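Local structure of serine protease (Arthrobacter nicotinovorans, 3WY8) at residues S39-C44 and N186-Y191; K126-P131 and P174-N179; I11-F16 and Y130-P135; Y91-A96 and Y201-G206; K35-T40 and F95-T100. The protein is a trypsin-like serine protease with keratinolytic activity that probably cleaves peptide bonds, this chain being the protease domain without the preceding N-terminal part. All coordinates share one frame; numbering follows the deposited sequence.

Contact 1: residues S39-C44 and N186-Y191; sequences STAGHC and NSVNSY
The cleft between the two barrels of the chymotrypsin fold is where His43, in the short 3-10 turn after strand 37-40, meets Ser190, just beyond strand 185-188. The imidazole carbon CE1 of His43 points at the carbonyl O of Ser190, 3.1 Å away. The oxygen lies oblique to the ring, with ND1 and NE2 each farther off at 3.9 Å. The ring gets there because chi1 of 79° places CG between the backbone N and the carbonyl carbon, which swings the imidazole toward 186-191. Its ND1 is held by a hydrogen bond to Asp92 OD2, and the same carboxylate oxygen takes a second bond from Ser190 OG, so the loop that meets the histidine also steadies its partner. A histidine and an aspartate linked in this way, beside a serine whose carbonyl faces CE1, are consistent with the His-Asp half of the Ser-His-Asp triad of trypsin-like enzymes. An alanine in place of His43 would probably leave Asp92 OD2 without its imidazole mate and open a gap over the Ser190 carbonyl. Away from the histidine the contact is van der Waals packing. Val188, whose beta branch suits a strand, turns both methyls toward the other segment: CG1 rests 3.7 Å from Thr40 O, and CG2 lies 4.1 Å from Ala41 CA. Ala41 is small enough to let the chains come close, its CB sitting 3.9 Å from Asn189 O. At the end of the turn, Cys44 is tied by a disulfide to Cys25 of strand 21-29.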
# COMPACT_ATOMS: atom_id res chain seq x y z
N SER A 39 4.01 -2.71 -3.57
CA SER A 39 3.02 -1.67 -3.77
C SER A 39 2.73 -0.94 -2.46
O SER A 39 2.73 -1.54 -1.39
CB SER A 39 1.73 -2.28 -4.31
OG SER A 39 1.21 -3.18 -3.35
N THR A 40 2.46 0.36 -2.57
CA THR A 40 2.14 1.20 -1.41
C THR A 40 1.48 2.50 -1.90
O THR A 40 1.18 2.62 -3.08
CB THR A 40 3.39 1.44 -0.50
OG1 THR A 40 2.98 2.01 0.75
CG2 THR A 40 4.43 2.33 -1.18
N ALA A 41 1.24 3.44 -0.99
CA ALA A 41 0.71 4.75 -1.37
C ALA A 41 1.84 5.66 -1.80
O ALA A 41 2.97 5.51 -1.33
CB ALA A 41 -0.05 5.38 -0.21
N GLY A 42 1.55 6.61 -2.69
CA GLY A 42 2.55 7.60 -3.09
C GLY A 42 3.06 8.35 -1.87
O GLY A 42 4.26 8.60 -1.73
N HIS A 43 2.14 8.68 -0.96
CA HIS A 43 2.50 9.44 0.24
C HIS A 43 3.31 8.65 1.27
O HIS A 43 3.79 9.22 2.26
CB HIS A 43 1.27 10.15 0.86
CG HIS A 43 0.38 9.27 1.68
ND1 HIS A 43 -0.81 8.76 1.21
CD2 HIS A 43 0.47 8.87 2.97
CE1 HIS A 43 -1.39 8.05 2.16
NE2 HIS A 43 -0.64 8.11 3.24
N CYS A 44 3.50 7.36 1.01
CA CYS A 44 4.35 6.52 1.85
C CYS A 44 5.80 6.48 1.37
O CYS A 44 6.64 5.83 1.98
CB CYS A 44 3.80 5.09 1.92
SG CYS A 44 2.21 4.92 2.77
N ASN A 186 -5.86 -4.25 -6.36
CA ASN A 186 -6.45 -3.29 -7.28
C ASN A 186 -6.60 -1.87 -6.71
O ASN A 186 -7.17 -1.00 -7.35
CB ASN A 186 -7.79 -3.84 -7.80
CG ASN A 186 -8.44 -2.95 -8.86
OD1 ASN A 186 -9.60 -2.56 -8.70
ND2 ASN A 186 -7.71 -2.63 -9.93
N SER A 187 -6.07 -1.66 -5.50
CA SER A 187 -5.92 -0.31 -4.92
C SER A 187 -5.05 -0.37 -3.66
O SER A 187 -4.53 -1.44 -3.31
CB SER A 187 -7.28 0.33 -4.61
OG SER A 187 -7.13 1.72 -4.32
N VAL A 188 -4.88 0.78 -3.01
CA VAL A 188 -4.20 0.88 -1.71
C VAL A 188 -4.98 1.80 -0.79
O VAL A 188 -5.75 2.64 -1.25
CB VAL A 188 -2.75 1.44 -1.84
CG1 VAL A 188 -1.85 0.47 -2.60
CG2 VAL A 188 -2.75 2.82 -2.52
N ASN A 189 -4.80 1.63 0.52
CA ASN A 189 -5.32 2.60 1.49
C ASN A 189 -4.65 3.97 1.29
O ASN A 189 -3.42 4.07 1.34
CB ASN A 189 -5.06 2.11 2.92
CG ASN A 189 -5.75 0.79 3.21
OD1 ASN A 189 -6.88 0.56 2.80
ND2 ASN A 189 -5.06 -0.07 3.95
N SER A 190 -5.46 5.00 1.07
CA SER A 190 -4.91 6.33 0.78
C SER A 190 -5.32 7.42 1.78
O SER A 190 -4.46 8.11 2.34
CB SER A 190 -5.27 6.76 -0.64
OG SER A 190 -4.92 8.12 -0.87
N TYR A 191 -6.62 7.59 1.99
CA TYR A 191 -7.09 8.63 2.90
C TYR A 191 -8.42 8.31 3.54
O TYR A 191 -9.19 7.47 3.06
CB TYR A 191 -7.15 10.00 2.19
CG TYR A 191 -8.25 10.15 1.15
CD1 TYR A 191 -9.51 10.62 1.50
CD2 TYR A 191 -8.01 9.83 -0.19
CE1 TYR A 191 -10.52 10.76 0.54
CE2 TYR A 191 -9.00 9.98 -1.16
CZ TYR A 191 -10.25 10.44 -0.78
OH TYR A 191 -11.24 10.58 -1.73

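Contact 2: residues K126-P131 and P174-N179; sequences KSFGYP and PWFIGN
Phe128 and Phe176 both carry CG anti to the carbonyl carbon (chi1 -69° and -60°), which lets the two side chains cross at about a right angle, the ring planes inclined at 73°. Phe128 CD2 comes up to the edge of the Phe176 ring, 3.6 Å from Phe176 CE2, an oblique pairing rather than a stack. Beyond them, Pro174, with no N-H to offer, uses its carbonyl to receive Phe128 N at 3.0 Å. Lys126 and Phe176 form a hydrogen-bonded pair in which each N donates to the other's O at 2.9 Å. Next to it, Ser127 and Trp175 make the non-hydrogen-bonded pair: Ser127 CB sits over the face of the five-membered ring, 4.0 Å from its centroid, in a CH-pi contact. Ser127 OG and Trp175 NE1 are both bonded to Asn189 OD1. An alanine in place of Trp175 would probably uncover Ser127 CB and cost Asn189 OD1 one of its two donors, leaving the amide freer to turn. Lys126 runs out extended, CD lying 3.4 Å from Asn179 O, to a salt bridge between NZ and Glu5. Such a ladder, with Lys126 and Phe176 on one face and the indole against Ser127 on the other, is the antiparallel strand pairing that builds the C-terminal barrel of chymotrypsin-like proteases.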
# COMPACT_ATOMS: atom_id res chain seq x y z
N LYS A 126 -11.35 -6.58 0.03
CA LYS A 126 -10.84 -6.74 1.38
C LYS A 126 -9.50 -6.02 1.44
O LYS A 126 -8.59 -6.32 0.66
CB LYS A 126 -10.71 -8.22 1.76
CG LYS A 126 -10.35 -8.43 3.24
CD LYS A 126 -10.39 -9.90 3.64
CE LYS A 126 -10.06 -10.07 5.11
NZ LYS A 126 -10.22 -11.47 5.60
N SER A 127 -9.40 -5.05 2.35
CA SER A 127 -8.20 -4.23 2.50
C SER A 127 -7.45 -4.60 3.77
O SER A 127 -8.07 -4.89 4.79
CB SER A 127 -8.57 -2.75 2.54
OG SER A 127 -7.50 -1.96 3.07
N PHE A 128 -6.13 -4.58 3.69
CA PHE A 128 -5.27 -4.95 4.82
C PHE A 128 -4.34 -3.81 5.19
O PHE A 128 -4.01 -2.98 4.35
CB PHE A 128 -4.44 -6.17 4.45
CG PHE A 128 -5.23 -7.43 4.32
CD1 PHE A 128 -5.22 -8.38 5.34
CD2 PHE A 128 -5.98 -7.69 3.17
CE1 PHE A 128 -5.94 -9.57 5.22
CE2 PHE A 128 -6.72 -8.87 3.05
CZ PHE A 128 -6.70 -9.81 4.07
N GLY A 129 -3.90 -3.78 6.44
CA GLY A 129 -2.90 -2.81 6.86
C GLY A 129 -2.43 -2.98 8.28
O GLY A 129 -2.93 -3.84 9.01
N TYR A 130 -1.46 -2.16 8.66
CA TYR A 130 -0.94 -2.08 10.01
C TYR A 130 -1.31 -0.73 10.62
O TYR A 130 -0.45 0.15 10.75
CB TYR A 130 0.58 -2.27 10.00
CG TYR A 130 1.01 -3.70 9.79
CD1 TYR A 130 1.22 -4.55 10.87
CD2 TYR A 130 1.22 -4.20 8.50
CE1 TYR A 130 1.62 -5.87 10.67
CE2 TYR A 130 1.62 -5.52 8.29
CZ TYR A 130 1.82 -6.34 9.39
OH TYR A 130 2.22 -7.65 9.19
N PRO A 131 -2.59 -0.55 11.01
CA PRO A 131 -2.97 0.74 11.60
C PRO A 131 -2.20 0.99 12.89
O PRO A 131 -2.03 0.07 13.70
CB PRO A 131 -4.47 0.58 11.86
CG PRO A 131 -4.71 -0.89 11.95
CD PRO A 131 -3.72 -1.50 11.00
N PRO A 174 -2.75 -3.06 1.00
CA PRO A 174 -3.39 -3.49 -0.25
C PRO A 174 -4.91 -3.67 -0.19
O PRO A 174 -5.43 -4.16 0.82
CB PRO A 174 -2.70 -4.83 -0.54
CG PRO A 174 -2.34 -5.36 0.82
CD PRO A 174 -1.97 -4.14 1.63
N TRP A 175 -5.58 -3.29 -1.27
CA TRP A 175 -6.98 -3.65 -1.50
C TRP A 175 -6.99 -4.83 -2.46
O TRP A 175 -6.50 -4.72 -3.59
CB TRP A 175 -7.72 -2.50 -2.18
CG TRP A 175 -8.08 -1.34 -1.31
CD1 TRP A 175 -7.37 -0.83 -0.26
CD2 TRP A 175 -9.24 -0.50 -1.45
NE1 TRP A 175 -8.02 0.25 0.28
CE2 TRP A 175 -9.17 0.48 -0.43
CE3 TRP A 175 -10.33 -0.49 -2.33
CZ2 TRP A 175 -10.16 1.45 -0.27
CZ3 TRP A 175 -11.31 0.48 -2.17
CH2 TRP A 175 -11.22 1.44 -1.15
N PHE A 176 -7.57 -5.94 -2.03
CA PHE A 176 -7.74 -7.10 -2.91
C PHE A 176 -9.17 -7.18 -3.38
O PHE A 176 -10.09 -7.06 -2.57
CB PHE A 176 -7.35 -8.40 -2.20
CG PHE A 176 -5.92 -8.42 -1.73
CD1 PHE A 176 -4.89 -8.68 -2.62
CD2 PHE A 176 -5.61 -8.19 -0.39
CE1 PHE A 176 -3.56 -8.70 -2.19
CE2 PHE A 176 -4.29 -8.20 0.05
CZ PHE A 176 -3.26 -8.46 -0.85
N ILE A 177 -9.37 -7.38 -4.68
CA ILE A 177 -10.72 -7.63 -5.20
C ILE A 177 -11.22 -8.94 -4.60
O ILE A 177 -10.51 -9.94 -4.64
CB ILE A 177 -10.74 -7.76 -6.74
CG1 ILE A 177 -10.22 -6.49 -7.40
CG2 ILE A 177 -12.17 -8.08 -7.23
CD1 ILE A 177 -9.88 -6.65 -8.89
N GLY A 178 -12.42 -8.91 -4.03
CA GLY A 178 -12.99 -10.11 -3.42
C GLY A 178 -12.89 -10.09 -1.91
O GLY A 178 -12.96 -9.03 -1.28
N ASN A 179 -12.70 -11.28 -1.32
CA ASN A 179 -12.75 -11.44 0.13
C ASN A 179 -11.52 -12.11 0.76
O ASN A 179 -11.59 -12.60 1.89
CB ASN A 179 -14.02 -12.21 0.53
CG ASN A 179 -14.07 -13.63 -0.03
OD1 ASN A 179 -13.12 -14.10 -0.68
ND2 ASN A 179 -15.17 -14.32 0.23
O HOH W 1 -12.81 -12.32 5.08

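Contact 3: residues I11-F16 and Y130-P135; sequences IGKIFF and YPAASP
Lys13 lays its aliphatic chain across the ring of Tyr130. CB starts the contact from above one face, 3.9 Å from the ring centroid and 16° off the normal, a CH-pi contact shifted toward the CD2 side. CG, anti to the backbone N (chi1 -170°), moves on to the inner end of the tyrosine, 4.1 Å from CG of Tyr130. The chain then stays extended until chi4 (73°) turns NZ out of the extended line and brings it back over the start of the loop. There NZ gives a hydrogen bond to a water at 2.7 Å, and this water lies 2.8 Å from Tyr130 O; a second partner of NZ is Gly138 O. A long lysine suits this place, since its methylenes cover the ring while its charge still reaches polar groups. On the tyrosine's outer half, CE2 presses on the Gly12 peptide, 3.5 Å from its C. The phenol OH is bonded to Tyr62 O and to a water that also donates to Ile11 O at 2.9 Å. Tyr130 follows strand 124-129 of the C-terminal sheet, and its ring leans on strand 11-18 of the N-terminal barrel, where Lys13 also touches Val24 of strand 21-29 and Tyr62 beyond strand 55-60.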
# COMPACT_ATOMS: atom_id res chain seq x y z
N ILE A 11 2.21 -9.46 2.67
CA ILE A 11 1.79 -8.15 3.19
C ILE A 11 2.73 -7.74 4.32
O ILE A 11 3.05 -8.54 5.20
CB ILE A 11 0.34 -8.16 3.72
CG1 ILE A 11 -0.63 -8.69 2.66
CG2 ILE A 11 -0.08 -6.75 4.20
CD1 ILE A 11 -2.08 -8.78 3.13
N GLY A 12 3.16 -6.48 4.30
CA GLY A 12 4.13 -6.01 5.29
C GLY A 12 3.92 -4.61 5.83
O GLY A 12 3.13 -3.82 5.32
N LYS A 13 4.65 -4.34 6.91
CA LYS A 13 4.71 -3.02 7.52
C LYS A 13 5.90 -2.28 6.94
O LYS A 13 6.95 -2.89 6.67
CB LYS A 13 4.85 -3.17 9.03
CG LYS A 13 4.68 -1.87 9.83
CD LYS A 13 4.79 -2.15 11.32
CE LYS A 13 4.76 -0.87 12.15
NZ LYS A 13 3.40 -0.26 12.23
N ILE A 14 5.75 -0.97 6.74
CA ILE A 14 6.82 -0.13 6.21
C ILE A 14 7.26 0.89 7.26
O ILE A 14 6.42 1.53 7.89
CB ILE A 14 6.36 0.61 4.93
CG1 ILE A 14 6.06 -0.39 3.81
CG2 ILE A 14 7.41 1.62 4.47
CD1 ILE A 14 5.26 0.21 2.65
N PHE A 15 8.57 1.01 7.43
CA PHE A 15 9.17 2.05 8.26
C PHE A 15 9.99 2.92 7.33
O PHE A 15 10.83 2.41 6.57
CB PHE A 15 10.09 1.44 9.32
CG PHE A 15 9.38 0.56 10.31
CD1 PHE A 15 8.99 1.06 11.56
CD2 PHE A 15 9.11 -0.78 10.02
CE1 PHE A 15 8.35 0.25 12.48
CE2 PHE A 15 8.47 -1.60 10.94
CZ PHE A 15 8.09 -1.08 12.18
N PHE A 16 9.76 4.23 7.36
CA PHE A 16 10.47 5.10 6.42
C PHE A 16 10.83 6.48 6.94
O PHE A 16 10.29 6.93 7.95
CB PHE A 16 9.73 5.17 5.07
CG PHE A 16 8.40 5.88 5.12
CD1 PHE A 16 8.26 7.16 4.59
CD2 PHE A 16 7.28 5.25 5.65
CE1 PHE A 16 7.03 7.82 4.61
CE2 PHE A 16 6.04 5.91 5.68
CZ PHE A 16 5.92 7.20 5.15
N TYR A 130 -1.46 -2.16 8.66
CA TYR A 130 -0.94 -2.08 10.01
C TYR A 130 -1.31 -0.73 10.62
O TYR A 130 -0.45 0.15 10.75
CB TYR A 130 0.58 -2.27 10.00
CG TYR A 130 1.01 -3.70 9.79
CD1 TYR A 130 1.22 -4.55 10.87
CD2 TYR A 130 1.22 -4.20 8.50
CE1 TYR A 130 1.62 -5.87 10.67
CE2 TYR A 130 1.62 -5.52 8.29
CZ TYR A 130 1.82 -6.34 9.39
OH TYR A 130 2.22 -7.65 9.19
N PRO A 131 -2.59 -0.55 11.01
CA PRO A 131 -2.97 0.74 11.60
C PRO A 131 -2.20 0.99 12.89
O PRO A 131 -2.03 0.07 13.70
CB PRO A 131 -4.47 0.58 11.86
CG PRO A 131 -4.71 -0.89 11.95
CD PRO A 131 -3.72 -1.50 11.00
N ALA A 132 -1.75 2.23 13.07
CA ALA A 132 -0.82 2.57 14.15
C ALA A 132 -1.32 3.67 15.08
O ALA A 132 -0.61 4.08 16.00
CB ALA A 132 0.56 2.95 13.56
N ALA A 133 -2.54 4.14 14.84
CA ALA A 133 -3.15 5.18 15.67
C ALA A 133 -4.32 4.62 16.46
O ALA A 133 -5.02 3.72 15.99
CB ALA A 133 -3.59 6.36 14.82
N SER A 134 -4.53 5.17 17.66
CA SER A 134 -5.62 4.77 18.53
C SER A 134 -6.91 4.55 17.74
O SER A 134 -7.27 5.40 16.93
CB SER A 134 -5.84 5.83 19.61
OG SER A 134 -6.80 5.37 20.55
N PRO A 135 -7.60 3.41 17.97
CA PRO A 135 -7.38 2.41 19.02
C PRO A 135 -6.29 1.37 18.75
O PRO A 135 -6.05 0.49 19.59
CB PRO A 135 -8.74 1.73 19.14
CG PRO A 135 -9.29 1.79 17.75
CD PRO A 135 -8.80 3.09 17.16
O HOH W 2 1.30 -9.59 7.23
O HOH W 3 2.21 0.68 9.94

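Contact 4: residues Y91-A96 and Y201-G206; sequences YDTAFA and YGPYWG
Thr93 and Trp205 share the one hydrogen bond between the segments: indole NE1 donates to Thr93 OG1 at 3.0 Å, with an N-H...O angle of 148° and the oxygen tilted somewhat from the ring plane. OG1 in turn gives a weak bond to Asp92 O, its own neighbour's carbonyl, so the hydroxyl serves as acceptor to one group and donor to another. Threonine suits the place because its two branches do separate work. With chi1 at -65°, OG1 is anti to the carbonyl carbon and faces NE1, while CG2 lies along the indole from Trp205 NE1, 3.5 Å away, to CZ2. Van der Waals packing adds Pro203, whose ring needs no polar mate: its CG rests against both Thr93 OG1, at 3.2 Å, and Asp92 O, at 3.4 Å. The aromatic contact is looser. Phe95 and Trp205 reach toward each other tip to tip, CZ to CH2 at 4.2 Å, their planes inclined at 58°, neither stacked nor edge-to-face. Further out, Phe95 meets Tyr213 edge-to-face, and Phe117 lies against the indole. The backbone turns sharply at Asp92 and again at Trp205, each the centre of an inverse gamma turn; the first carries the chain into strand 94-98, and the second leads to Gly206, the N-cap of helix 207-218. Thr93 and Phe95 also touch that helix. A C-terminal helix packed on the N-terminal barrel, next to the segment bearing the probable triad aspartate, is a feature of the chymotrypsin fold.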
# COMPACT_ATOMS: atom_id res chain seq x y z
N TYR A 91 -3.81 10.04 -7.84
CA TYR A 91 -2.75 9.13 -8.23
C TYR A 91 -1.85 8.75 -7.05
O TYR A 91 -0.64 8.59 -7.21
CB TYR A 91 -1.94 9.74 -9.38
CG TYR A 91 -2.79 10.19 -10.56
CD1 TYR A 91 -3.26 9.26 -11.49
CD2 TYR A 91 -3.12 11.53 -10.74
CE1 TYR A 91 -4.05 9.67 -12.57
CE2 TYR A 91 -3.89 11.95 -11.83
CZ TYR A 91 -4.35 11.01 -12.73
OH TYR A 91 -5.12 11.41 -13.81
N ASP A 92 -2.46 8.59 -5.87
CA ASP A 92 -1.72 8.25 -4.66
C ASP A 92 -1.43 6.75 -4.58
O ASP A 92 -1.99 6.02 -3.76
CB ASP A 92 -2.47 8.74 -3.41
CG ASP A 92 -1.64 8.62 -2.13
OD1 ASP A 92 -0.40 8.48 -2.23
OD2 ASP A 92 -2.24 8.68 -1.03
N THR A 93 -0.56 6.28 -5.47
CA THR A 93 -0.03 4.93 -5.43
C THR A 93 1.39 4.99 -5.95
O THR A 93 1.71 5.80 -6.82
CB THR A 93 -0.87 3.94 -6.29
OG1 THR A 93 -2.18 3.82 -5.73
CG2 THR A 93 -0.23 2.56 -6.32
N ALA A 94 2.25 4.15 -5.38
CA ALA A 94 3.63 4.07 -5.81
C ALA A 94 4.18 2.68 -5.57
O ALA A 94 3.56 1.85 -4.91
CB ALA A 94 4.46 5.12 -5.07
N PHE A 95 5.35 2.41 -6.15
CA PHE A 95 5.95 1.10 -6.07
C PHE A 95 7.40 1.23 -5.69
O PHE A 95 8.14 2.03 -6.26
CB PHE A 95 5.79 0.34 -7.40
CG PHE A 95 4.36 0.18 -7.81
CD1 PHE A 95 3.63 -0.94 -7.41
CD2 PHE A 95 3.72 1.17 -8.56
CE1 PHE A 95 2.29 -1.08 -7.78
CE2 PHE A 95 2.38 1.04 -8.92
CZ PHE A 95 1.66 -0.09 -8.53
N ALA A 96 7.79 0.45 -4.69
CA ALA A 96 9.17 0.42 -4.26
C ALA A 96 9.82 -0.84 -4.82
O ALA A 96 9.17 -1.89 -4.90
CB ALA A 96 9.23 0.44 -2.75
N TYR A 201 -10.59 5.45 1.81
CA TYR A 201 -10.56 5.69 0.37
C TYR A 201 -9.25 5.23 -0.25
O TYR A 201 -8.18 5.37 0.35
CB TYR A 201 -10.81 7.16 0.06
CG TYR A 201 -12.23 7.55 0.31
CD1 TYR A 201 -13.20 7.36 -0.67
CD2 TYR A 201 -12.63 8.06 1.54
CE1 TYR A 201 -14.53 7.68 -0.44
CE2 TYR A 201 -13.96 8.40 1.79
CZ TYR A 201 -14.90 8.20 0.79
OH TYR A 201 -16.22 8.52 1.00
N GLY A 202 -9.36 4.68 -1.46
CA GLY A 202 -8.22 4.26 -2.25
C GLY A 202 -8.36 4.72 -3.69
O GLY A 202 -9.48 4.79 -4.21
N PRO A 203 -7.23 5.05 -4.35
CA PRO A 203 -7.30 5.56 -5.72
C PRO A 203 -7.69 4.49 -6.74
O PRO A 203 -7.46 3.29 -6.53
CB PRO A 203 -5.87 6.03 -5.99
CG PRO A 203 -5.04 5.17 -5.11
CD PRO A 203 -5.85 4.99 -3.86
N TYR A 204 -8.28 4.94 -7.84
CA TYR A 204 -8.59 4.06 -8.95
C TYR A 204 -7.29 3.64 -9.64
O TYR A 204 -6.47 4.49 -10.00
CB TYR A 204 -9.52 4.75 -9.95
CG TYR A 204 -9.83 3.87 -11.13
CD1 TYR A 204 -10.76 2.84 -11.02
CD2 TYR A 204 -9.18 4.05 -12.35
CE1 TYR A 204 -11.04 2.01 -12.10
CE2 TYR A 204 -9.46 3.23 -13.44
CZ TYR A 204 -10.39 2.22 -13.30
OH TYR A 204 -10.67 1.41 -14.38
N TRP A 205 -7.10 2.34 -9.81
CA TRP A 205 -5.91 1.84 -10.48
C TRP A 205 -6.10 1.84 -11.99
O TRP A 205 -6.57 0.86 -12.58
CB TRP A 205 -5.50 0.48 -9.92
CG TRP A 205 -4.58 0.60 -8.74
CD1 TRP A 205 -4.43 1.68 -7.91
CD2 TRP A 205 -3.67 -0.40 -8.26
NE1 TRP A 205 -3.49 1.42 -6.95
CE2 TRP A 205 -3.01 0.15 -7.14
CE3 TRP A 205 -3.36 -1.70 -8.66
CZ2 TRP A 205 -2.05 -0.57 -6.41
CZ3 TRP A 205 -2.40 -2.41 -7.94
CH2 TRP A 205 -1.75 -1.85 -6.83
N GLY A 206 -5.73 2.96 -12.61
CA GLY A 206 -5.91 3.16 -14.04
C GLY A 206 -4.60 3.18 -14.80
O GLY A 206 -3.60 2.63 -14.35

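Contact 5: residues K35-T40 and F95-T100; sequences KSTVST and FAVMNT
Val38 and Ala96 form the hydrogen-bonded pair at the middle of two antiparallel strands, each N giving its hydrogen to the other's O at 2.8 Å. Met98 N to Ser36 O, also 2.8 Å, extends the ladder by one rung. On the face of Val38, its CG2 meets Met98 CG at 3.7 Å, the two chains crossing at about a right angle; chi1 of 170° leaves that methyl beside the backbone N, on the methionine's side. On the other face, Thr37 CG2 rests 3.9 Å from Phe95 CB, and Ser39 CB touches Phe95 CE1 at 3.7 Å, a small residue leaving room for the ring. Ser36 marks the ladder's end: its OG is linked through one water to Met98 O and through another, 2.9 Å from OG, to Asn99 O. In the next shell, Leu106 of helix 106-110 packs on Val38 and Met98, whereas Ile209, Thr212 and Ala216 of helix 207-218 touch Phe95. Asn34 holds the hydroxyls of Ser36 and Thr37, and Gln185 that of Ser39. Backbone bonds thus set the spacing of the barrel strands, apolar groups meet the helices on both faces, with the outside-held hydroxyls of Thr37 and Ser39 beside Phe95, and water takes over the pairing where the strands part.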
# COMPACT_ATOMS: atom_id res chain seq x y z
N LYS A 35 11.00 -9.47 -9.32
CA LYS A 35 10.71 -10.22 -8.08
C LYS A 35 11.00 -9.42 -6.81
O LYS A 35 11.28 -10.00 -5.75
CB LYS A 35 11.47 -11.55 -8.06
CG LYS A 35 11.01 -12.55 -9.11
CD LYS A 35 11.83 -13.81 -9.03
CE LYS A 35 11.31 -14.87 -9.98
NZ LYS A 35 11.87 -16.21 -9.63
N SER A 36 10.91 -8.10 -6.91
CA SER A 36 11.38 -7.20 -5.86
C SER A 36 10.44 -6.02 -5.61
O SER A 36 10.79 -5.09 -4.87
CB SER A 36 12.76 -6.65 -6.23
OG SER A 36 13.71 -7.70 -6.33
N THR A 37 9.26 -6.05 -6.22
CA THR A 37 8.37 -4.88 -6.22
C THR A 37 7.34 -4.92 -5.10
O THR A 37 6.72 -5.96 -4.84
CB THR A 37 7.71 -4.68 -7.60
OG1 THR A 37 8.73 -4.61 -8.60
CG2 THR A 37 6.88 -3.39 -7.65
N VAL A 38 7.18 -3.77 -4.44
CA VAL A 38 6.26 -3.59 -3.32
C VAL A 38 5.31 -2.45 -3.65
O VAL A 38 5.75 -1.35 -3.99
CB VAL A 38 7.02 -3.28 -2.00
CG1 VAL A 38 6.05 -2.84 -0.89
CG2 VAL A 38 7.83 -4.49 -1.55
N SER A 39 4.01 -2.71 -3.57
CA SER A 39 3.02 -1.67 -3.77
C SER A 39 2.73 -0.94 -2.46
O SER A 39 2.73 -1.54 -1.39
CB SER A 39 1.73 -2.28 -4.31
OG SER A 39 1.21 -3.18 -3.35
N THR A 40 2.46 0.36 -2.57
CA THR A 40 2.14 1.20 -1.41
C THR A 40 1.48 2.50 -1.90
O THR A 40 1.18 2.62 -3.08
CB THR A 40 3.39 1.44 -0.50
OG1 THR A 40 2.98 2.01 0.75
CG2 THR A 40 4.43 2.33 -1.18
N PHE A 95 5.35 2.41 -6.15
CA PHE A 95 5.95 1.10 -6.07
C PHE A 95 7.40 1.23 -5.69
O PHE A 95 8.14 2.03 -6.26
CB PHE A 95 5.79 0.34 -7.40
CG PHE A 95 4.36 0.18 -7.81
CD1 PHE A 95 3.63 -0.94 -7.41
CD2 PHE A 95 3.72 1.17 -8.56
CE1 PHE A 95 2.29 -1.08 -7.78
CE2 PHE A 95 2.38 1.04 -8.92
CZ PHE A 95 1.66 -0.09 -8.53
N ALA A 96 7.79 0.45 -4.69
CA ALA A 96 9.17 0.42 -4.26
C ALA A 96 9.82 -0.84 -4.82
O ALA A 96 9.17 -1.89 -4.90
CB ALA A 96 9.23 0.44 -2.75
N VAL A 97 11.08 -0.74 -5.22
CA VAL A 97 11.84 -1.90 -5.67
C VAL A 97 12.93 -2.19 -4.64
O VAL A 97 13.74 -1.32 -4.32
CB VAL A 97 12.44 -1.70 -7.07
CG1 VAL A 97 13.26 -2.92 -7.49
CG2 VAL A 97 11.33 -1.45 -8.07
N MET A 98 12.91 -3.41 -4.11
CA MET A 98 13.73 -3.76 -2.95
C MET A 98 15.07 -4.35 -3.35
O MET A 98 15.16 -5.06 -4.35
CB MET A 98 12.97 -4.75 -2.05
CG MET A 98 11.56 -4.32 -1.66
SD MET A 98 11.48 -2.75 -0.75
CE MET A 98 11.21 -1.58 -2.03
N ASN A 99 16.10 -4.04 -2.57
CA ASN A 99 17.38 -4.74 -2.66
C ASN A 99 17.19 -6.22 -2.34
O ASN A 99 16.22 -6.59 -1.67
CB ASN A 99 18.37 -4.16 -1.65
CG ASN A 99 18.92 -2.81 -2.06
OD1 ASN A 99 19.50 -2.66 -3.14
ND2 ASN A 99 18.76 -1.82 -1.19
N THR A 100 18.11 -7.05 -2.81
CA THR A 100 18.16 -8.43 -2.36
C THR A 100 18.56 -8.47 -0.88
O THR A 100 19.26 -7.58 -0.40
CB THR A 100 19.15 -9.29 -3.19
OG1 THR A 100 20.41 -8.62 -3.28
CG2 THR A 100 18.60 -9.53 -4.59
O HOH W 4 14.36 -8.21 -3.60
O HOH W 5 16.26 -5.99 -6.51

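In the fold
Contacts 1 and 4 have centres about 5 Å apart and meet at the probable active site: contact 1 supplies His43, contact 4 Asp92, and His43 ND1 lies 2.7 Å from Asp92 OD2. Ser171, the likely third triad member, comes shortly before the strand of contact 2. Contact 2 joins contact 1 through Asn189 OD1, 2.6 Å from Ser127 OG, and contact 3 through Ile11 packed on Phe128 and Phe176. Contact 5 shares strands 37-40 and 94-98 with contacts 1 and 4, and its centre is about 18 Å from that of contact 2, across the middle of the chain. Contacts 1, 3 and 4 join parts of the two halves, contact 3 by way of a loop, whereas contacts 2 and 5 each knit one sheet.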